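Local coordinates for putative dehydrogenase (Pseudomonas fluorescens, PDB 6UUG), which serves as the monooxygenase of a two-component flavin-dependent system that oxidises methanesulfinate in bacterial sulfur assimilation, at residues R93-V98 with H104-H109. Sequence-based numbering, arbitrary orientation. Where two conformers were deposited one is given.
Sequences REFAKV and HVFGFH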
ATOM      1  N   ARG A  93      19.819  19.169  -4.628  1.00 25.87           N
ATOM      2  CA  ARG A  93      18.371  19.044  -4.493  1.00 26.81           C
ATOM      3  C   ARG A  93      17.640  20.142  -5.259  1.00 31.12           C
ATOM      4  O   ARG A  93      16.638  19.881  -5.940  1.00 29.58           O
ATOM      5  CB  ARG A  93      18.013  19.092  -3.001  1.00 27.72           C
ATOM      6  CG  ARG A  93      16.536  19.275  -2.646  1.00 27.28           C
ATOM      7  CD  ARG A  93      16.414  19.413  -1.113  1.00 27.55           C
ATOM      8  NE  ARG A  93      15.057  19.621  -0.605  1.00 29.18           N
ATOM      9  CZ  ARG A  93      14.787  19.803   0.687  1.00 28.01           C
ATOM     10  NH1 ARG A  93      15.781  19.783   1.576  1.00 28.86           N
ATOM     11  NH2 ARG A  93      13.535  20.005   1.094  1.00 28.81           N
ATOM     12  N   GLU A  94      18.143  21.380  -5.175  0.78 25.66           N
ATOM     13  CA  GLU A  94      17.492  22.495  -5.858  0.56 31.18           C
ATOM     14  C   GLU A  94      17.528  22.321  -7.372  1.00 30.12           C
ATOM     15  O   GLU A  94      16.538  22.596  -8.058  0.79 29.17           O
ATOM     16  CB  GLU A  94      18.158  23.811  -5.461  0.56 34.76           C
ATOM     17  CG  GLU A  94      17.424  25.033  -5.978  0.56 33.12           C
ATOM     18  CD  GLU A  94      16.119  25.291  -5.244  0.56 37.56           C
ATOM     19  OE1 GLU A  94      15.982  24.860  -4.079  0.56 38.91           O
ATOM     20  OE2 GLU A  94      15.226  25.932  -5.836  0.56 38.58           O
ATOM     21  N   PHE A  95      18.665  21.869  -7.917  1.00 29.67           N
ATOM     22  CA  PHE A  95      18.729  21.616  -9.356  1.00 28.85           C
ATOM     23  C   PHE A  95      17.780  20.488  -9.746  1.00 29.82           C
ATOM     24  O   PHE A  95      17.098  20.567 -10.774  1.00 31.96           O
ATOM     25  CB  PHE A  95      20.149  21.262  -9.789  1.00 30.65           C
ATOM     26  CG  PHE A  95      21.097  22.430  -9.810  1.00 30.64           C
ATOM     27  CD1 PHE A  95      20.647  23.696 -10.140  1.00 33.59           C
ATOM     28  CD2 PHE A  95      22.432  22.251  -9.499  1.00 31.25           C
ATOM     29  CE1 PHE A  95      21.529  24.783 -10.155  1.00 34.46           C
ATOM     30  CE2 PHE A  95      23.317  23.328  -9.524  1.00 33.43           C
ATOM     31  CZ  PHE A  95      22.857  24.585  -9.852  1.00 32.13           C
ATOM     32  N   ALA A  96      17.694  19.450  -8.912  1.00 29.37           N
ATOM     33  CA  ALA A  96      16.875  18.285  -9.242  1.00 29.54           C
ATOM     34  C   ALA A  96      15.387  18.604  -9.334  1.00 30.20           C
ATOM     35  O   ALA A  96      14.649  17.852  -9.985  1.00 31.10           O
ATOM     36  CB  ALA A  96      17.112  17.174  -8.218  1.00 29.59           C
ATOM     37  N   LYS A  97      14.932  19.695  -8.712  1.00 30.05           N
ATOM     38  CA  LYS A  97      13.533  20.083  -8.854  1.00 30.04           C
ATOM     39  C   LYS A  97      13.185  20.389 -10.306  1.00 34.35           C
ATOM     40  O   LYS A  97      12.039  20.165 -10.724  1.00 33.97           O
ATOM     41  CB  LYS A  97      13.226  21.297  -7.985  1.00 31.79           C
ATOM     42  CG  LYS A  97      13.355  21.059  -6.503  1.00 29.16           C
ATOM     43  CD  LYS A  97      13.181  22.375  -5.734  1.00 34.19           C
ATOM     44  CE  LYS A  97      13.370  22.155  -4.273  1.00 38.69           C
ATOM     45  NZ  LYS A  97      12.974  23.380  -3.487  1.00 44.82           N
ATOM     46  N   VAL A  98      14.154  20.871 -11.091  1.00 30.63           N
ATOM     47  CA  VAL A  98      13.886  21.324 -12.454  1.00 33.45           C
ATOM     48  C   VAL A  98      14.609  20.457 -13.483  1.00 35.40           C
ATOM     49  O   VAL A  98      14.138  20.310 -14.618  1.00 38.11           O
ATOM     50  CB  VAL A  98      14.275  22.808 -12.643  1.00 36.34           C
ATOM     51  CG1 VAL A  98      13.468  23.700 -11.715  1.00 39.78           C
ATOM     52  CG2 VAL A  98      15.756  23.013 -12.413  1.00 36.78           C
ATOM     53  N   HIS A 104      22.483  15.627 -11.362  1.00 32.60           N
ATOM     54  CA  HIS A 104      23.331  14.437 -11.291  1.00 35.09           C
ATOM     55  C   HIS A 104      24.784  14.751 -11.622  1.00 33.67           C
ATOM     56  O   HIS A 104      25.694  14.362 -10.886  1.00 32.76           O
ATOM     57  CB  HIS A 104      22.774  13.383 -12.247  1.00 33.69           C
ATOM     58  CG  HIS A 104      23.369  12.016 -12.097  1.00 35.58           C
ATOM     59  ND1 HIS A 104      22.670  10.878 -12.440  1.00 42.43           N
ATOM     60  CD2 HIS A 104      24.584  11.595 -11.673  1.00 40.33           C
ATOM     61  CE1 HIS A 104      23.427   9.816 -12.229  1.00 43.98           C
ATOM     62  NE2 HIS A 104      24.595  10.223 -11.767  1.00 40.99           N
ATOM     63  N   VAL A 105      25.030  15.423 -12.748  1.00 31.56           N
ATOM     64  CA  VAL A 105      26.421  15.683 -13.105  1.00 32.15           C
ATOM     65  C   VAL A 105      27.037  16.700 -12.163  1.00 29.36           C
ATOM     66  O   VAL A 105      28.235  16.634 -11.893  1.00 30.73           O
ATOM     67  CB  VAL A 105      26.550  16.129 -14.571  1.00 29.89           C
ATOM     68  CG1 VAL A 105      26.248  14.945 -15.483  1.00 34.98           C
ATOM     69  CG2 VAL A 105      25.659  17.314 -14.858  1.00 35.46           C
ATOM     70  N   PHE A 106      26.245  17.648 -11.649  1.00 30.24           N
ATOM     71  CA  PHE A 106      26.767  18.593 -10.657  1.00 31.49           C
ATOM     72  C   PHE A 106      27.133  17.873  -9.362  1.00 31.17           C
ATOM     73  O   PHE A 106      28.237  18.053  -8.825  1.00 30.74           O
ATOM     74  CB  PHE A 106      25.741  19.701 -10.399  1.00 30.54           C
ATOM     75  CG  PHE A 106      26.181  20.713  -9.375  1.00 32.48           C
ATOM     76  CD1 PHE A 106      27.060  21.728  -9.724  1.00 35.84           C
ATOM     77  CD2 PHE A 106      25.718  20.652  -8.070  1.00 32.26           C
ATOM     78  CE1 PHE A 106      27.470  22.666  -8.794  1.00 34.30           C
ATOM     79  CE2 PHE A 106      26.128  21.593  -7.124  1.00 33.08           C
ATOM     80  CZ  PHE A 106      27.007  22.604  -7.492  1.00 31.16           C
ATOM     81  N   GLY A 107      26.220  17.047  -8.849  1.00 32.72           N
ATOM     82  CA  GLY A 107      26.515  16.287  -7.646  1.00 28.84           C
ATOM     83  C   GLY A 107      27.684  15.335  -7.819  1.00 27.64           C
ATOM     84  O   GLY A 107      28.528  15.208  -6.925  1.00 31.23           O
ATOM     85  N   PHE A 108      27.775  14.678  -8.980  1.00 28.63           N
ATOM     86  CA  PHE A 108      28.895  13.770  -9.200  1.00 32.16           C
ATOM     87  C   PHE A 108      30.217  14.521  -9.340  1.00 33.27           C
ATOM     88  O   PHE A 108      31.253  14.012  -8.917  1.00 31.28           O
ATOM     89  CB  PHE A 108      28.631  12.892 -10.422  1.00 36.91           C
ATOM     90  CG  PHE A 108      28.158  11.516 -10.069  1.00 38.90           C
ATOM     91  CD1 PHE A 108      27.258  11.328  -9.039  1.00 42.03           C
ATOM     92  CD2 PHE A 108      28.615  10.408 -10.766  1.00 49.12           C
ATOM     93  CE1 PHE A 108      26.820  10.051  -8.700  1.00 48.87           C
ATOM     94  CE2 PHE A 108      28.180   9.134 -10.436  1.00 50.42           C
ATOM     95  CZ  PHE A 108      27.279   8.959  -9.404  1.00 46.04           C
ATOM     96  N   HIS A 109      30.198  15.728  -9.915  1.00 32.75           N
ATOM     97  CA  HIS A 109      31.394  16.567  -9.904  1.00 31.87           C
ATOM     98  C   HIS A 109      31.930  16.735  -8.478  1.00 29.49           C
ATOM     99  O   HIS A 109      33.114  16.498  -8.208  1.00 30.00           O
ATOM    100  CB  HIS A 109      31.070  17.918 -10.561  1.00 29.88           C
ATOM    101  CG  HIS A 109      32.043  19.003 -10.234  1.00 34.07           C
ATOM    102  ND1 HIS A 109      33.197  19.209 -10.960  1.00 34.05           N
ATOM    103  CD2 HIS A 109      32.041  19.935  -9.250  1.00 32.34           C
ATOM    104  CE1 HIS A 109      33.863  20.227 -10.438  1.00 33.01           C
ATOM    105  NE2 HIS A 109      33.187  20.681  -9.397  1.00 34.65           N
TER
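One face of the Phe106 ring receives the edge of Phe95, whose CE2 stands 3.8 Å above the Phe106 ring plane and over its centre. Relative to the Phe95 ring, Phe106 CD2 lies at the edge, in plane. The centroids are 5.2 Å apart and the planes meet at 89°, which identifies a T-shaped (edge-to-face) pair. Phe95 CE2 is 3.9 Å from Phe106 CD2, and Phe95 CD2 approaches the same carbon equally closely, evidence that a ring side rather than a single corner makes the contact. Both CB atoms point toward the opposing segment; with Phe106 CG anti to its own backbone N (chi1 179°) and Phe95 CG beside its N (chi1 -74°), the side chains cross at about a right angle, which brings edge to face. Phe95 and Phe106 have the nearest CA atoms of segments 93-98 and 104-109, 8.7 Å apart. The pair thereby joins helix 85-96 to helix 100-119 across a short turn in the acyl-CoA dehydrogenase-like N-terminal region. Ala36 and Leu39 of helix 32-53 also touch Phe95, while Leu69, Val91 and Val92 touch Phe106, and His110 makes a further edge-to-face pair with it. An alanine at Phe106 is likely to leave the Phe95 edge without its aromatic face and open a gap between the helices. With no hydrogen bond across the segments and both rings buried, the association rests on dispersion and the weak electrostatics of ring C-H groups directed at a pi face.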